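Local coordinates for protein deoxyribodipyrimidine photo-lyase (Oryza sativa Japonica Group, PDB 3UMV) that uses light to split cyclobutane pyrimidine dimers in ultraviolet-damaged DNA back into separate pyrimidines, with FAD as its cofactor, at residues 76-81 against 229-233; 83-89 against 423-429. All coordinates share one frame; numbering follows the deposited sequence.

Contact 1: residues 76-81 against 229-233. With URE (urea), chain M; EDO (1,2-ethanediol), chain H.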
ATOM      1  N   LEU A  76       0.617 -16.400   3.739  1.00 18.66           N
ATOM      2  CA  LEU A  76      -0.419 -15.999   2.793  1.00 19.22           C
ATOM      3  C   LEU A  76      -1.797 -16.257   3.410  1.00 19.67           C
ATOM      4  O   LEU A  76      -2.082 -17.376   3.825  1.00 25.07           O
ATOM      5  CB  LEU A  76      -0.287 -16.797   1.496  1.00 20.61           C
ATOM      6  CG  LEU A  76      -1.229 -16.340   0.374  1.00 20.94           C
ATOM      7  CD1 LEU A  76      -0.819 -14.942  -0.134  1.00 20.50           C
ATOM      8  CD2 LEU A  76      -1.265 -17.345  -0.770  1.00 21.03           C
ATOM      9  N   PHE A  77      -2.651 -15.239   3.491  1.00 23.25           N
ATOM     10  CA  PHE A  77      -4.020 -15.490   3.944  1.00 20.15           C
ATOM     11  C   PHE A  77      -4.705 -16.365   2.899  1.00 15.24           C
ATOM     12  O   PHE A  77      -4.645 -16.085   1.707  1.00 20.77           O
ATOM     13  CB  PHE A  77      -4.800 -14.192   4.132  1.00 21.75           C
ATOM     14  CG  PHE A  77      -4.327 -13.351   5.289  1.00 26.24           C
ATOM     15  CD1 PHE A  77      -5.163 -13.091   6.362  1.00 31.40           C
ATOM     16  CD2 PHE A  77      -3.053 -12.820   5.300  1.00 29.08           C
ATOM     17  CE1 PHE A  77      -4.730 -12.315   7.430  1.00 33.31           C
ATOM     18  CE2 PHE A  77      -2.613 -12.052   6.369  1.00 33.33           C
ATOM     19  CZ  PHE A  77      -3.456 -11.799   7.431  1.00 33.57           C
ATOM     20  N   PRO A  78      -5.359 -17.442   3.339  1.00 20.67           N
ATOM     21  CA  PRO A  78      -6.008 -18.337   2.375  1.00 21.85           C
ATOM     22  C   PRO A  78      -7.314 -17.749   1.810  1.00 22.49           C
ATOM     23  O   PRO A  78      -7.816 -16.752   2.330  1.00 22.60           O
ATOM     24  CB  PRO A  78      -6.312 -19.582   3.222  1.00 23.27           C
ATOM     25  CG  PRO A  78      -6.514 -19.034   4.597  1.00 21.47           C
ATOM     26  CD  PRO A  78      -5.482 -17.924   4.722  1.00 20.16           C
ATOM     27  N   ARG A  79      -7.838 -18.366   0.755  1.00 23.59           N
ATOM     28  CA  ARG A  79      -9.115 -17.975   0.159  1.00 25.36           C
ATOM     29  C   ARG A  79     -10.126 -17.654   1.263  1.00 27.53           C
ATOM     30  O   ARG A  79     -10.273 -18.424   2.211  1.00 28.78           O
ATOM     31  CB  ARG A  79      -9.617 -19.113  -0.733  1.00 25.08           C
ATOM     32  CG  ARG A  79     -10.934 -18.852  -1.444  1.00 33.19           C
ATOM     33  CD  ARG A  79     -11.420 -20.127  -2.122  1.00 39.92           C
ATOM     34  NE  ARG A  79     -11.567 -21.206  -1.147  1.00 47.04           N
ATOM     35  CZ  ARG A  79     -11.517 -22.503  -1.441  1.00 57.95           C
ATOM     36  NH1 ARG A  79     -11.658 -23.406  -0.476  1.00 58.75           N
ATOM     37  NH2 ARG A  79     -11.318 -22.898  -2.695  1.00 60.35           N
ATOM     38  N   PRO A  80     -10.844 -16.522   1.150  1.00 29.42           N
ATOM     39  CA  PRO A  80     -10.952 -15.570   0.038  1.00 29.27           C
ATOM     40  C   PRO A  80      -9.805 -14.555  -0.057  1.00 25.58           C
ATOM     41  O   PRO A  80      -9.924 -13.606  -0.836  1.00 25.09           O
ATOM     42  CB  PRO A  80     -12.253 -14.835   0.359  1.00 29.03           C
ATOM     43  CG  PRO A  80     -12.271 -14.810   1.845  1.00 27.73           C
ATOM     44  CD  PRO A  80     -11.751 -16.160   2.255  1.00 29.19           C
ATOM     45  N   PHE A  81      -8.740 -14.759   0.715  1.00 23.56           N
ATOM     46  CA  PHE A  81      -7.505 -13.969   0.617  1.00 21.68           C
ATOM     47  C   PHE A  81      -7.584 -12.605   1.298  1.00 18.94           C
ATOM     48  O   PHE A  81      -8.661 -12.121   1.618  1.00 20.19           O
ATOM     49  CB  PHE A  81      -7.072 -13.824  -0.851  1.00 19.24           C
ATOM     50  CG  PHE A  81      -7.002 -15.143  -1.584  1.00 19.35           C
ATOM     51  CD1 PHE A  81      -6.013 -16.060  -1.278  1.00 21.22           C
ATOM     52  CD2 PHE A  81      -7.926 -15.462  -2.567  1.00 21.49           C
ATOM     53  CE1 PHE A  81      -5.940 -17.285  -1.936  1.00 21.92           C
ATOM     54  CE2 PHE A  81      -7.861 -16.685  -3.232  1.00 24.00           C
ATOM     55  CZ  PHE A  81      -6.866 -17.593  -2.915  1.00 20.47           C
ATOM     56  N   VAL A 229      -3.450 -20.873  -6.396  1.00 25.89           N
ATOM     57  CA  VAL A 229      -3.965 -19.693  -5.710  1.00 21.82           C
ATOM     58  C   VAL A 229      -4.743 -18.784  -6.658  1.00 25.89           C
ATOM     59  O   VAL A 229      -5.850 -18.350  -6.338  1.00 30.22           O
ATOM     60  CB  VAL A 229      -2.836 -18.918  -4.991  1.00 23.85           C
ATOM     61  CG1 VAL A 229      -3.312 -17.544  -4.559  1.00 25.69           C
ATOM     62  CG2 VAL A 229      -2.347 -19.704  -3.789  1.00 28.63           C
ATOM     63  N   CYS A 230      -4.180 -18.497  -7.826  1.00 24.69           N
ATOM     64  CA  CYS A 230      -4.835 -17.577  -8.746  1.00 25.74           C
ATOM     65  C   CYS A 230      -6.136 -18.165  -9.306  1.00 28.74           C
ATOM     66  O   CYS A 230      -7.094 -17.431  -9.535  1.00 31.86           O
ATOM     67  CB  CYS A 230      -3.906 -17.165  -9.888  1.00 25.00           C
ATOM     68  SG  CYS A 230      -2.472 -16.189  -9.383  1.00 28.16           S
ATOM     69  N   SER A 231      -6.177 -19.478  -9.529  1.00 27.90           N
ATOM     70  CA  SER A 231      -7.400 -20.098 -10.033  1.00 27.38           C
ATOM     71  C   SER A 231      -8.498 -20.170  -8.967  1.00 31.23           C
ATOM     72  O   SER A 231      -9.672 -20.373  -9.287  1.00 33.81           O
ATOM     73  CB  SER A 231      -7.134 -21.482 -10.648  1.00 28.45           C
ATOM     74  OG  SER A 231      -6.905 -22.465  -9.652  1.00 29.73           O
ATOM     75  N   GLU A 232      -8.118 -19.991  -7.705  1.00 28.45           N
ATOM     76  CA  GLU A 232      -9.088 -19.908  -6.617  1.00 30.86           C
ATOM     77  C   GLU A 232      -9.667 -18.507  -6.466  1.00 32.78           C
ATOM     78  O   GLU A 232     -10.642 -18.309  -5.743  1.00 33.67           O
ATOM     79  CB  GLU A 232      -8.446 -20.303  -5.293  1.00 33.30           C
ATOM     80  CG  GLU A 232      -8.209 -21.783  -5.126  1.00 35.31           C
ATOM     81  CD  GLU A 232      -7.489 -22.087  -3.831  1.00 36.28           C
ATOM     82  OE1 GLU A 232      -7.406 -21.172  -2.985  1.00 33.95           O
ATOM     83  OE2 GLU A 232      -7.004 -23.228  -3.656  1.00 37.66           O
ATOM     84  N   ALA A 233      -9.049 -17.533  -7.126  1.00 31.43           N
ATOM     85  CA  ALA A 233      -9.492 -16.149  -7.025  1.00 30.87           C
ATOM     86  C   ALA A 233     -10.206 -15.687  -8.293  1.00 27.22           C
ATOM     87  O   ALA A 233     -10.120 -16.323  -9.343  1.00 29.60           O
ATOM     88  CB  ALA A 233      -8.306 -15.233  -6.715  1.00 30.19           C
TER
HETATM   89  C   URE M 904      -1.179 -11.893   2.336  1.00 21.71           C
HETATM   90  O   URE M 904      -0.439 -11.799   3.320  1.00 24.09           O
HETATM   91  N1  URE M 904      -1.932 -12.951   2.187  1.00 18.35           N
HETATM   92  N2  URE M 904      -1.251 -10.932   1.445  1.00 22.69           N
HETATM   93  C1  EDO H 708      -8.400 -22.245   1.270  1.00 57.63           C
HETATM   94  O1  EDO H 708      -7.157 -22.807   1.077  1.00 58.92           O
HETATM   95  C2  EDO H 708      -8.866 -21.998   2.532  1.00 54.90           C
HETATM   96  O2  EDO H 708      -9.943 -21.159   2.724  1.00 51.96           O
HETATM   97  O   HOH W   1      -6.268 -20.741  -0.614  1.00 45.60           O
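Phe81 sets its ring against Val229 of helix 222-231 and against Glu232 and Ala233 further along the chain, and the packing is tightest around its far rim. Phe81 CE1 lies 3.7 Å from Val229 CG1. Phe81 CE2 is 3.8 Å from Ala233 CB. Phe81 CZ sits 3.6 Å from the carbonyl O of Val229, while Glu232 CB lies in plane at the ring edge. With CG anti to the carbonyl carbon (chi1 -51°), the ring takes Arg79 CA over the centre of one face. Pro78 to Phe81 form a type VIa beta turn, with a cis peptide before Pro80 and a bond from Phe81 N to Pro78 O. A large flat residue suits the place because one ring meets three residues. Beside it Leu76 CD2 and Val229 CG2 meet tip to tip at 4.0 Å. The contact thus sets the exit of strand 70-75 of the photolyase alpha/beta domain, next to outermost strand 111-114, against helix 222-231. Toward solvent it loosens. Arg79 NH2 stays 4.3 Å from Glu232 OE1 with no N-H aimed at it, so any attraction is probably between charges alone; OE2 pairs with Arg228. A water accepts from Arg79 N, donates to Glu232 OE1 and bonds an ethanediol, whose C1 lies over one guanidinium face. Urea N1 sits at the Phe77 ring edge.

Contact 2: residues 83-89 against 423-429. With FAD (flavin-adenine dinucleotide), chain I.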
ATOM      1  N   LEU A  83      -8.265  -9.169   2.105  1.00 17.52           N
ATOM      2  CA  LEU A  83      -9.169  -8.168   1.537  1.00 18.56           C
ATOM      3  C   LEU A  83      -9.635  -8.527   0.124  1.00 20.85           C
ATOM      4  O   LEU A  83      -9.747  -7.662  -0.745  1.00 18.57           O
ATOM      5  CB  LEU A  83      -8.525  -6.773   1.577  1.00 18.53           C
ATOM      6  CG  LEU A  83      -8.370  -6.200   2.996  1.00 22.96           C
ATOM      7  CD1 LEU A  83      -7.426  -5.012   3.037  1.00 20.37           C
ATOM      8  CD2 LEU A  83      -9.736  -5.849   3.613  1.00 25.38           C
ATOM      9  N   SER A  84      -9.908  -9.809  -0.090  1.00 22.25           N
ATOM     10  CA  SER A  84     -10.435 -10.295  -1.365  1.00 25.33           C
ATOM     11  C   SER A  84      -9.518 -10.037  -2.568  1.00 22.75           C
ATOM     12  O   SER A  84      -9.995  -9.731  -3.664  1.00 21.48           O
ATOM     13  CB  SER A  84     -11.833  -9.721  -1.626  1.00 29.82           C
ATOM     14  OG  SER A  84     -12.707 -10.012  -0.548  1.00 36.02           O
ATOM     15  N   ALA A  85      -8.211 -10.181  -2.366  1.00 18.75           N
ATOM     16  CA  ALA A  85      -7.272 -10.142  -3.475  1.00 17.85           C
ATOM     17  C   ALA A  85      -7.762 -11.048  -4.605  1.00 14.08           C
ATOM     18  O   ALA A  85      -8.300 -12.134  -4.360  1.00 18.51           O
ATOM     19  CB  ALA A  85      -5.889 -10.574  -3.012  1.00 17.48           C
ATOM     20  N   ARG A  86      -7.583 -10.574  -5.832  1.00 16.94           N
ATOM     21  CA  ARG A  86      -7.982 -11.298  -7.031  1.00 18.06           C
ATOM     22  C   ARG A  86      -6.721 -11.792  -7.727  1.00 19.92           C
ATOM     23  O   ARG A  86      -5.611 -11.516  -7.276  1.00 20.74           O
ATOM     24  CB  ARG A  86      -8.761 -10.385  -7.985  1.00 19.26           C
ATOM     25  CG  ARG A  86      -9.904  -9.574  -7.371  1.00 25.24           C
ATOM     26  CD  ARG A  86     -10.845 -10.433  -6.565  1.00 22.52           C
ATOM     27  NE  ARG A  86     -12.209  -9.893  -6.528  1.00 26.22           N
ATOM     28  CZ  ARG A  86     -12.586  -8.822  -5.826  1.00 26.46           C
ATOM     29  NH1 ARG A  86     -11.704  -8.145  -5.112  1.00 24.26           N
ATOM     30  NH2 ARG A  86     -13.852  -8.422  -5.844  1.00 25.65           N
ATOM     31  N   ARG A  87      -6.891 -12.503  -8.839  1.00 19.18           N
ATOM     32  CA  ARG A  87      -5.755 -13.039  -9.585  1.00 20.44           C
ATOM     33  C   ARG A  87      -4.672 -11.996  -9.807  1.00 16.10           C
ATOM     34  O   ARG A  87      -3.491 -12.268  -9.591  1.00 16.65           O
ATOM     35  CB  ARG A  87      -6.209 -13.583 -10.942  1.00 22.04           C
ATOM     36  CG  ARG A  87      -5.070 -13.833 -11.906  1.00 24.78           C
ATOM     37  CD  ARG A  87      -5.561 -14.482 -13.209  1.00 20.58           C
ATOM     38  NE  ARG A  87      -6.176 -15.783 -12.985  1.00 26.09           N
ATOM     39  CZ  ARG A  87      -5.509 -16.938 -13.031  1.00 32.03           C
ATOM     40  NH1 ARG A  87      -4.206 -16.943 -13.293  1.00 36.25           N
ATOM     41  NH2 ARG A  87      -6.135 -18.084 -12.809  1.00 33.99           N
ATOM     42  N   ARG A  88      -5.087 -10.816 -10.263  1.00 15.58           N
ATOM     43  CA  ARG A  88      -4.192  -9.696 -10.547  1.00 20.09           C
ATOM     44  C   ARG A  88      -3.248  -9.388  -9.401  1.00 20.51           C
ATOM     45  O   ARG A  88      -2.048  -9.225  -9.611  1.00 21.53           O
ATOM     46  CB  ARG A  88      -5.005  -8.436 -10.871  1.00 17.27           C
ATOM     47  CG  ARG A  88      -4.167  -7.159 -11.028  1.00 19.44           C
ATOM     48  CD  ARG A  88      -4.987  -6.009 -11.633  1.00 14.98           C
ATOM     49  NE  ARG A  88      -5.325  -6.279 -13.028  1.00 16.55           N
ATOM     50  CZ  ARG A  88      -6.222  -5.607 -13.740  1.00 15.92           C
ATOM     51  NH1 ARG A  88      -6.896  -4.602 -13.214  1.00 16.25           N
ATOM     52  NH2 ARG A  88      -6.443  -5.948 -15.001  1.00 16.45           N
ATOM     53  N   GLN A  89      -3.792  -9.276  -8.197  1.00 20.59           N
ATOM     54  CA  GLN A  89      -2.979  -8.919  -7.039  1.00 17.37           C
ATOM     55  C   GLN A  89      -2.214 -10.100  -6.463  1.00 16.60           C
ATOM     56  O   GLN A  89      -1.070  -9.945  -6.006  1.00 16.64           O
ATOM     57  CB  GLN A  89      -3.832  -8.264  -5.952  1.00 15.57           C
ATOM     58  CG  GLN A  89      -4.484  -6.944  -6.384  1.00 14.08           C
ATOM     59  CD  GLN A  89      -5.777  -7.152  -7.165  1.00 17.50           C
ATOM     60  OE1 GLN A  89      -6.292  -8.281  -7.269  1.00 15.49           O
ATOM     61  NE2 GLN A  89      -6.305  -6.066  -7.732  1.00 15.35           N
ATOM     62  N   LYS A 423     -10.829  -4.220  -6.134  1.00 13.62           N
ATOM     63  CA  LYS A 423     -10.921  -5.299  -7.104  1.00 12.39           C
ATOM     64  C   LYS A 423      -9.885  -5.178  -8.227  1.00 16.13           C
ATOM     65  O   LYS A 423      -9.248  -6.157  -8.593  1.00 20.13           O
ATOM     66  CB  LYS A 423     -12.333  -5.365  -7.700  1.00 11.42           C
ATOM     67  CG  LYS A 423     -12.501  -6.386  -8.792  1.00 15.22           C
ATOM     68  CD  LYS A 423     -13.975  -6.599  -9.086  1.00 16.08           C
ATOM     69  CE  LYS A 423     -14.183  -7.819  -9.967  1.00 20.48           C
ATOM     70  NZ  LYS A 423     -15.636  -8.083 -10.232  1.00 21.51           N
ATOM     71  N   TYR A 424      -9.737  -3.971  -8.766  1.00 12.84           N
ATOM     72  CA  TYR A 424      -8.996  -3.757 -10.003  1.00 13.57           C
ATOM     73  C   TYR A 424      -7.598  -3.150  -9.879  1.00 14.45           C
ATOM     74  O   TYR A 424      -6.731  -3.409 -10.726  1.00 14.78           O
ATOM     75  CB  TYR A 424      -9.844  -2.891 -10.950  1.00 11.34           C
ATOM     76  CG  TYR A 424     -11.053  -3.642 -11.487  1.00 12.02           C
ATOM     77  CD1 TYR A 424     -12.343  -3.343 -11.066  1.00 13.91           C
ATOM     78  CD2 TYR A 424     -10.886  -4.668 -12.392  1.00 13.25           C
ATOM     79  CE1 TYR A 424     -13.448  -4.036 -11.575  1.00 15.54           C
ATOM     80  CE2 TYR A 424     -11.978  -5.365 -12.900  1.00 15.08           C
ATOM     81  CZ  TYR A 424     -13.245  -5.050 -12.478  1.00 17.19           C
ATOM     82  OH  TYR A 424     -14.315  -5.748 -12.989  1.00 17.44           O
ATOM     83  N   GLU A 425      -7.375  -2.308  -8.873  1.00 12.10           N
ATOM     84  CA  GLU A 425      -6.086  -1.629  -8.771  1.00 13.86           C
ATOM     85  C   GLU A 425      -4.980  -2.564  -8.274  1.00 14.44           C
ATOM     86  O   GLU A 425      -5.161  -3.340  -7.339  1.00 16.68           O
ATOM     87  CB  GLU A 425      -6.168  -0.389  -7.871  1.00 14.96           C
ATOM     88  CG  GLU A 425      -7.150   0.662  -8.300  1.00 15.99           C
ATOM     89  CD  GLU A 425      -6.630   1.590  -9.396  1.00 24.20           C
ATOM     90  OE1 GLU A 425      -7.230   2.662  -9.588  1.00 19.68           O
ATOM     91  OE2 GLU A 425      -5.624   1.260 -10.051  1.00 26.28           O
ATOM     92  N   ILE A 426      -3.821  -2.478  -8.910  1.00 13.02           N
ATOM     93  CA  ILE A 426      -2.671  -3.250  -8.471  1.00 12.89           C
ATOM     94  C   ILE A 426      -2.143  -2.730  -7.134  1.00 13.74           C
ATOM     95  O   ILE A 426      -1.539  -3.475  -6.373  1.00 15.20           O
ATOM     96  CB  ILE A 426      -1.567  -3.262  -9.551  1.00 16.54           C
ATOM     97  CG1 ILE A 426      -0.476  -4.272  -9.177  1.00 17.81           C
ATOM     98  CG2 ILE A 426      -1.016  -1.853  -9.802  1.00 18.09           C
ATOM     99  CD1 ILE A 426      -1.010  -5.654  -8.963  1.00 20.13           C
ATOM    100  N   ASP A 427      -2.434  -1.468  -6.835  1.00 13.38           N
ATOM    101  CA  ASP A 427      -1.970  -0.810  -5.618  1.00 13.19           C
ATOM    102  C   ASP A 427      -3.069  -0.680  -4.547  1.00 14.77           C
ATOM    103  O   ASP A 427      -2.904   0.020  -3.540  1.00 11.19           O
ATOM    104  CB  ASP A 427      -1.321   0.559  -5.963  1.00 10.54           C
ATOM    105  CG  ASP A 427      -2.278   1.514  -6.686  1.00 18.77           C
ATOM    106  OD1 ASP A 427      -3.509   1.335  -6.605  1.00 17.88           O
ATOM    107  OD2 ASP A 427      -1.793   2.464  -7.339  1.00 18.60           O
ATOM    108  N   GLY A 428      -4.174  -1.395  -4.763  1.00 11.33           N
ATOM    109  CA  GLY A 428      -5.359  -1.287  -3.927  1.00 10.43           C
ATOM    110  C   GLY A 428      -5.285  -2.118  -2.661  1.00 11.40           C
ATOM    111  O   GLY A 428      -4.249  -2.720  -2.376  1.00 15.80           O
ATOM    112  N   ARG A 429      -6.379  -2.152  -1.901  1.00 11.68           N
ATOM    113  CA  ARG A 429      -6.396  -2.817  -0.594  1.00 10.48           C
ATOM    114  C   ARG A 429      -5.261  -2.235   0.252  1.00  9.86           C
ATOM    115  O   ARG A 429      -4.406  -2.956   0.770  1.00 12.75           O
ATOM    116  CB  ARG A 429      -6.273  -4.348  -0.749  1.00 11.81           C
ATOM    117  CG  ARG A 429      -7.437  -5.016  -1.508  1.00 14.25           C
ATOM    118  CD  ARG A 429      -7.052  -6.417  -2.028  1.00 17.04           C
ATOM    119  NE  ARG A 429      -5.729  -6.393  -2.646  1.00 18.65           N
ATOM    120  CZ  ARG A 429      -4.660  -7.030  -2.165  1.00 15.27           C
ATOM    121  NH1 ARG A 429      -4.757  -7.803  -1.078  1.00 15.52           N
ATOM    122  NH2 ARG A 429      -3.490  -6.908  -2.784  1.00 16.22           N
TER
HETATM  123  PA  FAD I 801       3.014   9.363  -8.141  1.00 15.32           P
HETATM  124  O1A FAD I 801       2.350  10.655  -8.510  1.00 20.21           O
HETATM  125  O2A FAD I 801       4.307   9.097  -8.862  1.00 16.35           O
HETATM  126  O5B FAD I 801       3.223   9.347  -6.555  1.00 16.20           O
HETATM  127  C5B FAD I 801       4.319   8.697  -5.950  1.00 20.26           C
HETATM  128  C4B FAD I 801       3.878   8.044  -4.636  1.00 15.98           C
HETATM  129  O4B FAD I 801       3.331   8.990  -3.730  1.00 14.28           O
HETATM  130  C3B FAD I 801       2.766   7.036  -4.851  1.00 17.49           C
HETATM  131  O3B FAD I 801       3.272   5.784  -5.249  1.00 17.24           O
HETATM  132  C2B FAD I 801       2.159   6.975  -3.481  1.00 14.42           C
HETATM  133  O2B FAD I 801       2.994   6.216  -2.627  1.00 18.60           O
HETATM  134  C1B FAD I 801       2.250   8.411  -3.033  1.00 15.20           C
HETATM  135  N9A FAD I 801       1.001   9.135  -3.325  1.00 14.24           N
HETATM  136  C8A FAD I 801       0.703   9.882  -4.434  1.00 16.30           C
HETATM  137  N7A FAD I 801      -0.549  10.371  -4.275  1.00 13.66           N
HETATM  138  C5A FAD I 801      -1.052   9.931  -3.088  1.00 13.15           C
HETATM  139  C6A FAD I 801      -2.263  10.112  -2.409  1.00 14.39           C
HETATM  140  N6A FAD I 801      -3.211  10.933  -2.860  1.00 18.62           N
HETATM  141  N1A FAD I 801      -2.457   9.515  -1.183  1.00 14.33           N
HETATM  142  C2A FAD I 801      -1.458   8.753  -0.624  1.00 16.42           C
HETATM  143  N3A FAD I 801      -0.268   8.571  -1.294  1.00 15.00           N
HETATM  144  C4A FAD I 801      -0.071   9.162  -2.493  1.00 14.60           C
HETATM  145  N1  FAD I 801      -3.000   4.989  -3.799  1.00  9.88           N
HETATM  146  C2  FAD I 801      -2.571   3.714  -3.575  1.00 14.62           C
HETATM  147  O2  FAD I 801      -1.375   3.548  -3.331  1.00 15.69           O
HETATM  148  N3  FAD I 801      -3.464   2.656  -3.597  1.00 11.32           N
HETATM  149  C4  FAD I 801      -4.803   2.873  -3.866  1.00 13.20           C
HETATM  150  O4  FAD I 801      -5.596   1.926  -3.891  1.00 14.63           O
HETATM  151  C4X FAD I 801      -5.232   4.177  -4.082  1.00 15.67           C
HETATM  152  N5  FAD I 801      -6.548   4.458  -4.368  1.00 16.42           N
HETATM  153  C5X FAD I 801      -6.960   5.763  -4.560  1.00 13.22           C
HETATM  154  C6  FAD I 801      -8.308   6.042  -4.818  1.00 10.28           C
HETATM  155  C7  FAD I 801      -8.727   7.360  -5.018  1.00 10.31           C
HETATM  156  C7M FAD I 801     -10.185   7.634  -5.280  1.00  9.76           C
HETATM  157  C8  FAD I 801      -7.785   8.392  -4.968  1.00 11.96           C
HETATM  158  C8M FAD I 801      -8.173   9.826  -5.179  1.00 12.83           C
HETATM  159  C9  FAD I 801      -6.454   8.102  -4.725  1.00  9.70           C
HETATM  160  C9A FAD I 801      -6.043   6.798  -4.519  1.00 11.51           C
HETATM  161  N10 FAD I 801      -4.712   6.519  -4.280  1.00 10.48           N
HETATM  162  C10 FAD I 801      -4.329   5.219  -4.057  1.00  9.86           C
HETATM  163  C1' FAD I 801      -3.657   7.615  -4.228  1.00 12.56           C
HETATM  164  C2' FAD I 801      -2.977   7.915  -5.601  1.00 12.97           C
HETATM  165  O2' FAD I 801      -3.894   8.088  -6.688  1.00 14.04           O
HETATM  166  C3' FAD I 801      -1.941   6.860  -6.029  1.00 12.98           C
HETATM  167  O3' FAD I 801      -1.051   6.630  -4.969  1.00 13.37           O
HETATM  168  C4' FAD I 801      -1.127   7.273  -7.259  1.00 15.73           C
HETATM  169  O4' FAD I 801      -1.997   7.507  -8.350  1.00 18.20           O
HETATM  170  C5' FAD I 801      -0.130   6.157  -7.565  1.00 13.94           C
HETATM  171  O5' FAD I 801       0.512   6.263  -8.813  1.00 11.85           O
HETATM  172  P   FAD I 801       2.073   6.634  -8.861  1.00 13.52           P
HETATM  173  O1P FAD I 801       2.870   5.727  -7.945  1.00 15.62           O
HETATM  174  O2P FAD I 801       2.550   6.585 -10.290  1.00 14.02           O
HETATM  175  O3P FAD I 801       1.940   8.157  -8.345  1.00 15.16           O
HETATM  176  O   HOH W   2     -16.282  -9.020  -7.574  1.00 37.14           O
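Arg429 runs along residues 83-89, from the loop to the first turn of helix 87-106. Arg429 CB is 4.0 Å from Leu83 CD1. Arg429 CG packs 3.7 Å from Leu83 CB, and CD touches the Leu83 carbonyl O. A bend at chi3 (-45°) follows, and NE lies 4.0 Å from Gln89 CG. One guanidinium face is covered by Ala85 CB, offset toward the rim and 3.6 Å from Arg429 NH1, while Gln89 CB approaches NH2 obliquely. NH1 also bonds to Leu82 O. The small alanine leaves room for this flat group. Helix 410-424 is followed by a type I turn, Glu425 to Gly428, whose Asp427 O accepts the flavin N3 of FAD. Gln89 NE2 donates to Lys423 O and, with an N-H...O angle of 174°, to Glu425 O (3.0 Å), both from above the carbonyl planes; its OE1 accepts from Arg86 N, at the N-cap of helix 87-106. Arg88 NH1 bonds Tyr424 O (2.8 Å) on a lone pair, in plane, and its NE bonds Pro237 O. The Arg86 guanidinium lies flat on the aliphatic chain of Lys423; Glu234 pairs with both cations, Lys423 also with Glu369, and a water accepts from both.

How the contacts relate
The first segments of the two contacts, 76-81 and 83-89, follow one another in the connection from strand 70-75 into helix 87-106, with one residue between them. Their partners come far later: 229-233 lies in the last turn of helix 222-231 and the loop after it, and the second partner, 423-429, covers the end of helix 410-424 and the turn after it, so the segments alternate along the chain. The centres lie about 11 Å apart, and the contacts touch where Ala233 and Cys230 of contact 1 pack against Arg87 of contact 2. Contact 1 is partly buried, contact 2 buried. Together they join the alpha/beta domain to helix 222-231 and to the helical part that holds FAD.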